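Local coordinates for uncharacterized protein lp_2664 (Lactobacillus plantarum WCFS1, PDB 2PJQ) that is of unknown function but belongs to the HD-domain family, and so is probably a metal-dependent phosphohydrolase, at residues H25-R37 / I136-V148. Residues are numbered along the deposited sequence; the frame is centred on the assembly and turned at random.
Sequences HDHSGHGRDHLQR and IGIARALYYSGHV
R140, on helix 134-148, reaches across to the carbonyl of G29 in the loop that leads into helix 32-49, joining two parts of an all-helical HD-domain fold. Two of its nitrogens converge on the one acceptor: NE lies 3.0 Å and NH2 2.8 Å from G29 O. Both bonds are weak, with N-H...O angles of 125° and 128°, but as a pair they set the guanidinium edge against this oxygen. The side chain gets there by a bend at chi3 (58°). NH1 has its partner elsewhere, the carbonyl O of D131, so the guanidinium has two carbonyl acceptors. H34 ND1 sits over one guanidinium face, 3.4 Å from R140 NH1; the angle is too poor for a hydrogen bond, and ND1 is satisfied by the D131 carboxylate, which also pairs with R37 NE. H34 NE2 makes a weak bond to D64. Both residues belong to a converging set that resembles the HD-family pattern, with no metal bound to them here. An alanine in place of R140 would take away both donors to G29 O and the one to D131 O, and the loop would probably be less firmly tied to the helix. The loop itself is fixed by D26 in an Asx turn: its OD2 accepts from S28 N and, at 2.6 Å, from H30 N, which approach from opposite faces of the carboxylate, while OD1 takes the S28 hydroxyl on its syn side. Further along the helix, Y143, Y144 and H147 lie against the loop by van der Waals contact, without hydrogen bonds across the segments. The edge of the Y143 ring meets the backbone at S28, its CE1 3.7 Å from S28 C, while its OH bonds weakly to E150 O of the second subunit. Y144 turns its edge to S28 O. Beyond them, H147 CD2 rests 3.4 Å from S28 CB.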
loop_
_atom_site.group_PDB
_atom_site.type_symbol
_atom_site.label_atom_id
_atom_site.label_comp_id
_atom_site.label_asym_id
_atom_site.label_seq_id
_atom_site.Cartn_x
_atom_site.Cartn_y
_atom_site.Cartn_z
ATOM N N HIS B 25 2.764 6.801 16.214
ATOM C CA HIS B 25 2.614 7.758 15.122
ATOM C C HIS B 25 3.609 7.376 14.021
ATOM O O HIS B 25 4.202 8.247 13.389
ATOM C CB HIS B 25 2.924 9.182 15.610
ATOM C CG HIS B 25 2.495 9.445 17.021
ATOM N ND1 HIS B 25 1.170 9.471 17.408
ATOM C CD2 HIS B 25 3.220 9.634 18.150
ATOM C CE1 HIS B 25 1.100 9.659 18.716
ATOM N NE2 HIS B 25 2.332 9.760 19.188
ATOM N N ASP B 26 3.806 6.080 13.798
ATOM C CA ASP B 26 4.742 5.646 12.771
ATOM C C ASP B 26 4.223 5.959 11.370
ATOM O O ASP B 26 4.833 6.737 10.640
ATOM C CB ASP B 26 5.007 4.149 12.878
ATOM C CG ASP B 26 5.772 3.611 11.681
ATOM O OD1 ASP B 26 6.975 3.921 11.551
ATOM O OD2 ASP B 26 5.164 2.889 10.859
ATOM N N HIS B 27 3.107 5.344 10.991
ATOM C CA HIS B 27 2.492 5.560 9.670
ATOM C C HIS B 27 3.336 5.194 8.448
ATOM O O HIS B 27 3.173 5.791 7.384
ATOM C CB HIS B 27 2.025 7.011 9.550
ATOM C CG HIS B 27 1.256 7.471 10.741
ATOM N ND1 HIS B 27 0.173 6.775 11.234
ATOM C CD2 HIS B 27 1.471 8.490 11.605
ATOM C CE1 HIS B 27 -0.240 7.339 12.352
ATOM N NE2 HIS B 27 0.533 8.383 12.601
ATOM N N SER B 28 4.233 4.220 8.605
ATOM C CA SER B 28 5.088 3.773 7.502
ATOM C C SER B 28 5.068 2.254 7.410
ATOM O O SER B 28 5.608 1.677 6.466
ATOM C CB SER B 28 6.528 4.240 7.701
ATOM O OG SER B 28 7.119 3.602 8.814
ATOM N N GLY B 29 4.435 1.621 8.396
ATOM C CA GLY B 29 4.353 0.177 8.420
ATOM C C GLY B 29 5.400 -0.386 9.361
ATOM O O GLY B 29 6.001 -1.437 9.116
ATOM N N HIS B 30 5.630 0.320 10.454
ATOM C CA HIS B 30 6.629 -0.115 11.414
ATOM C C HIS B 30 6.190 0.303 12.812
ATOM O O HIS B 30 7.014 0.630 13.668
ATOM C CB HIS B 30 7.984 0.515 11.065
ATOM C CG HIS B 30 8.444 0.220 9.671
ATOM N ND1 HIS B 30 9.255 -0.852 9.362
ATOM C CD2 HIS B 30 8.159 0.823 8.494
ATOM C CE1 HIS B 30 9.445 -0.897 8.057
ATOM N NE2 HIS B 30 8.790 0.108 7.507
ATOM N N GLY B 31 4.880 0.281 13.028
ATOM C CA GLY B 31 4.322 0.660 14.307
ATOM C C GLY B 31 4.194 -0.536 15.218
ATOM O O GLY B 31 4.808 -1.572 14.984
ATOM N N ARG B 32 3.366 -0.398 16.244
ATOM C CA ARG B 32 3.180 -1.438 17.239
ATOM C C ARG B 32 2.774 -2.843 16.783
ATOM O O ARG B 32 3.230 -3.816 17.376
ATOM C CB ARG B 32 2.250 -0.906 18.337
ATOM C CG ARG B 32 2.963 0.128 19.231
ATOM C CD ARG B 32 2.052 1.268 19.683
ATOM N NE ARG B 32 1.901 1.375 21.138
ATOM C CZ ARG B 32 1.404 0.419 21.927
ATOM N NH1 ARG B 32 1.004 -0.755 21.424
ATOM N NH2 ARG B 32 1.283 0.649 23.228
ATOM N N ASP B 33 1.945 -2.977 15.748
ATOM C CA ASP B 33 1.561 -4.317 15.282
ATOM C C ASP B 33 2.787 -5.043 14.707
ATOM O O ASP B 33 3.081 -6.192 15.081
ATOM C CB ASP B 33 0.448 -4.217 14.233
ATOM C CG ASP B 33 -0.868 -3.714 14.823
ATOM O OD1 ASP B 33 -1.422 -4.410 15.691
ATOM O OD2 ASP B 33 -1.354 -2.625 14.427
ATOM N N HIS B 34 3.491 -4.361 13.803
ATOM C CA HIS B 34 4.717 -4.874 13.180
ATOM C C HIS B 34 5.614 -5.374 14.305
ATOM O O HIS B 34 5.949 -6.551 14.372
ATOM C CB HIS B 34 5.422 -3.744 12.417
ATOM C CG HIS B 34 6.842 -4.047 12.010
ATOM N ND1 HIS B 34 7.170 -5.006 11.075
ATOM C CD2 HIS B 34 8.012 -3.452 12.360
ATOM C CE1 HIS B 34 8.474 -4.983 10.866
ATOM N NE2 HIS B 34 9.007 -4.047 11.632
ATOM N N LEU B 35 5.967 -4.461 15.201
ATOM C CA LEU B 35 6.814 -4.762 16.351
ATOM C C LEU B 35 6.382 -5.975 17.156
ATOM O O LEU B 35 7.218 -6.762 17.591
ATOM C CB LEU B 35 6.866 -3.553 17.277
ATOM C CG LEU B 35 7.561 -2.356 16.649
ATOM C CD1 LEU B 35 7.424 -1.153 17.581
ATOM C CD2 LEU B 35 9.024 -2.708 16.362
ATOM N N GLN B 36 5.076 -6.116 17.356
ATOM C CA GLN B 36 4.546 -7.233 18.123
ATOM C C GLN B 36 4.615 -8.511 17.329
ATOM O O GLN B 36 4.932 -9.559 17.885
ATOM C CB GLN B 36 3.098 -6.982 18.543
ATOM C CG GLN B 36 2.911 -5.772 19.409
ATOM C CD GLN B 36 1.772 -5.947 20.384
ATOM O OE1 GLN B 36 1.852 -6.772 21.297
ATOM N NE2 GLN B 36 0.696 -5.179 20.196
ATOM N N ARG B 37 4.299 -8.433 16.035
ATOM C CA ARG B 37 4.361 -9.622 15.189
ATOM C C ARG B 37 5.797 -10.161 15.142
ATOM O O ARG B 37 6.036 -11.366 15.313
ATOM C CB ARG B 37 3.909 -9.305 13.770
ATOM C CG ARG B 37 2.424 -9.445 13.530
ATOM C CD ARG B 37 2.168 -9.468 12.047
ATOM N NE ARG B 37 2.604 -8.235 11.417
ATOM C CZ ARG B 37 1.973 -7.084 11.576
ATOM N NH1 ARG B 37 0.892 -7.048 12.338
ATOM N NH2 ARG B 37 2.422 -5.978 10.985
ATOM N N ILE B 136 0.977 -9.940 4.252
ATOM C CA ILE B 136 1.377 -8.841 5.111
ATOM C C ILE B 136 2.499 -8.017 4.488
ATOM O O ILE B 136 2.464 -6.786 4.518
ATOM C CB ILE B 136 1.783 -9.348 6.483
ATOM C CG1 ILE B 136 0.510 -9.572 7.319
ATOM C CG2 ILE B 136 2.748 -8.374 7.124
ATOM C CD1 ILE B 136 0.735 -10.152 8.712
ATOM N N GLY B 137 3.488 -8.694 3.917
ATOM C CA GLY B 137 4.568 -7.985 3.254
ATOM C C GLY B 137 3.993 -7.146 2.122
ATOM O O GLY B 137 4.325 -5.976 1.981
ATOM N N ILE B 138 3.129 -7.734 1.303
ATOM C CA ILE B 138 2.514 -6.978 0.212
ATOM C C ILE B 138 1.928 -5.677 0.773
ATOM O O ILE B 138 2.287 -4.576 0.349
ATOM C CB ILE B 138 1.368 -7.762 -0.442
ATOM C CG1 ILE B 138 1.916 -9.031 -1.111
ATOM C CG2 ILE B 138 0.634 -6.866 -1.429
ATOM C CD1 ILE B 138 0.843 -9.977 -1.619
ATOM N N ALA B 139 1.030 -5.823 1.745
ATOM C CA ALA B 139 0.391 -4.676 2.374
ATOM C C ALA B 139 1.403 -3.644 2.828
ATOM O O ALA B 139 1.370 -2.495 2.368
ATOM C CB ALA B 139 -0.442 -5.128 3.551
ATOM N N ARG B 140 2.298 -4.058 3.722
ATOM C CA ARG B 140 3.316 -3.165 4.261
ATOM C C ARG B 140 4.211 -2.544 3.202
ATOM O O ARG B 140 4.589 -1.378 3.299
ATOM C CB ARG B 140 4.196 -3.897 5.255
ATOM C CG ARG B 140 3.507 -4.324 6.515
ATOM C CD ARG B 140 4.555 -4.964 7.360
ATOM N NE ARG B 140 5.602 -3.982 7.557
ATOM C CZ ARG B 140 6.881 -4.266 7.737
ATOM N NH1 ARG B 140 7.289 -5.531 7.744
ATOM N NH2 ARG B 140 7.745 -3.268 7.898
ATOM N N ALA B 141 4.570 -3.341 2.208
ATOM C CA ALA B 141 5.405 -2.879 1.120
ATOM C C ALA B 141 4.748 -1.658 0.490
ATOM O O ALA B 141 5.260 -0.552 0.593
ATOM C CB ALA B 141 5.564 -3.974 0.089
ATOM N N LEU B 142 3.608 -1.841 -0.153
ATOM C CA LEU B 142 2.953 -0.706 -0.781
ATOM C C LEU B 142 2.489 0.376 0.190
ATOM O O LEU B 142 2.412 1.556 -0.166
ATOM C CB LEU B 142 1.772 -1.179 -1.649
ATOM C CG LEU B 142 2.295 -1.661 -3.002
ATOM C CD1 LEU B 142 2.703 -3.138 -2.921
ATOM C CD2 LEU B 142 1.238 -1.425 -4.036
ATOM N N TYR B 143 2.168 -0.022 1.414
ATOM C CA TYR B 143 1.713 0.939 2.412
ATOM C C TYR B 143 2.834 1.923 2.700
ATOM O O TYR B 143 2.599 3.060 3.105
ATOM C CB TYR B 143 1.300 0.203 3.672
ATOM C CG TYR B 143 0.882 1.099 4.787
ATOM C CD1 TYR B 143 1.829 1.696 5.625
ATOM C CD2 TYR B 143 -0.467 1.342 5.035
ATOM C CE1 TYR B 143 1.437 2.509 6.696
ATOM C CE2 TYR B 143 -0.868 2.152 6.100
ATOM C CZ TYR B 143 0.086 2.726 6.924
ATOM O OH TYR B 143 -0.316 3.486 7.989
ATOM N N TYR B 144 4.064 1.473 2.485
ATOM C CA TYR B 144 5.233 2.307 2.688
ATOM C C TYR B 144 5.385 3.279 1.513
ATOM O O TYR B 144 5.735 4.452 1.693
ATOM C CB TYR B 144 6.473 1.435 2.794
ATOM C CG TYR B 144 7.751 2.228 2.911
ATOM C CD1 TYR B 144 8.058 2.927 4.074
ATOM C CD2 TYR B 144 8.638 2.303 1.846
ATOM C CE1 TYR B 144 9.213 3.674 4.159
ATOM C CE2 TYR B 144 9.781 3.040 1.924
ATOM C CZ TYR B 144 10.071 3.723 3.070
ATOM O OH TYR B 144 11.223 4.467 3.129
ATOM N N SER B 145 5.122 2.776 0.312
ATOM C CA SER B 145 5.215 3.570 -0.904
ATOM C C SER B 145 4.206 4.699 -0.863
ATOM O O SER B 145 4.469 5.786 -1.387
ATOM C CB SER B 145 4.942 2.709 -2.127
ATOM O OG SER B 145 5.687 1.517 -2.058
ATOM N N GLY B 146 3.045 4.435 -0.264
ATOM C CA GLY B 146 2.041 5.472 -0.149
ATOM C C GLY B 146 2.644 6.542 0.740
ATOM O O GLY B 146 2.740 7.730 0.387
ATOM N N HIS B 147 3.082 6.089 1.904
ATOM C CA HIS B 147 3.698 6.956 2.885
ATOM C C HIS B 147 4.808 7.845 2.308
ATOM O O HIS B 147 4.819 9.058 2.513
ATOM C CB HIS B 147 4.259 6.098 4.020
ATOM C CG HIS B 147 5.065 6.863 5.020
ATOM N ND1 HIS B 147 4.540 7.891 5.768
ATOM C CD2 HIS B 147 6.363 6.755 5.388
ATOM C CE1 HIS B 147 5.480 8.385 6.555
ATOM N NE2 HIS B 147 6.597 7.713 6.343
ATOM N N VAL B 148 5.730 7.251 1.571
ATOM C CA VAL B 148 6.847 8.011 1.040
ATOM C C VAL B 148 6.573 8.725 -0.280
ATOM O O VAL B 148 7.276 9.666 -0.629
ATOM C CB VAL B 148 8.098 7.086 0.897
ATOM C CG1 VAL B 148 9.143 7.717 -0.016
ATOM C CG2 VAL B 148 8.692 6.819 2.260
#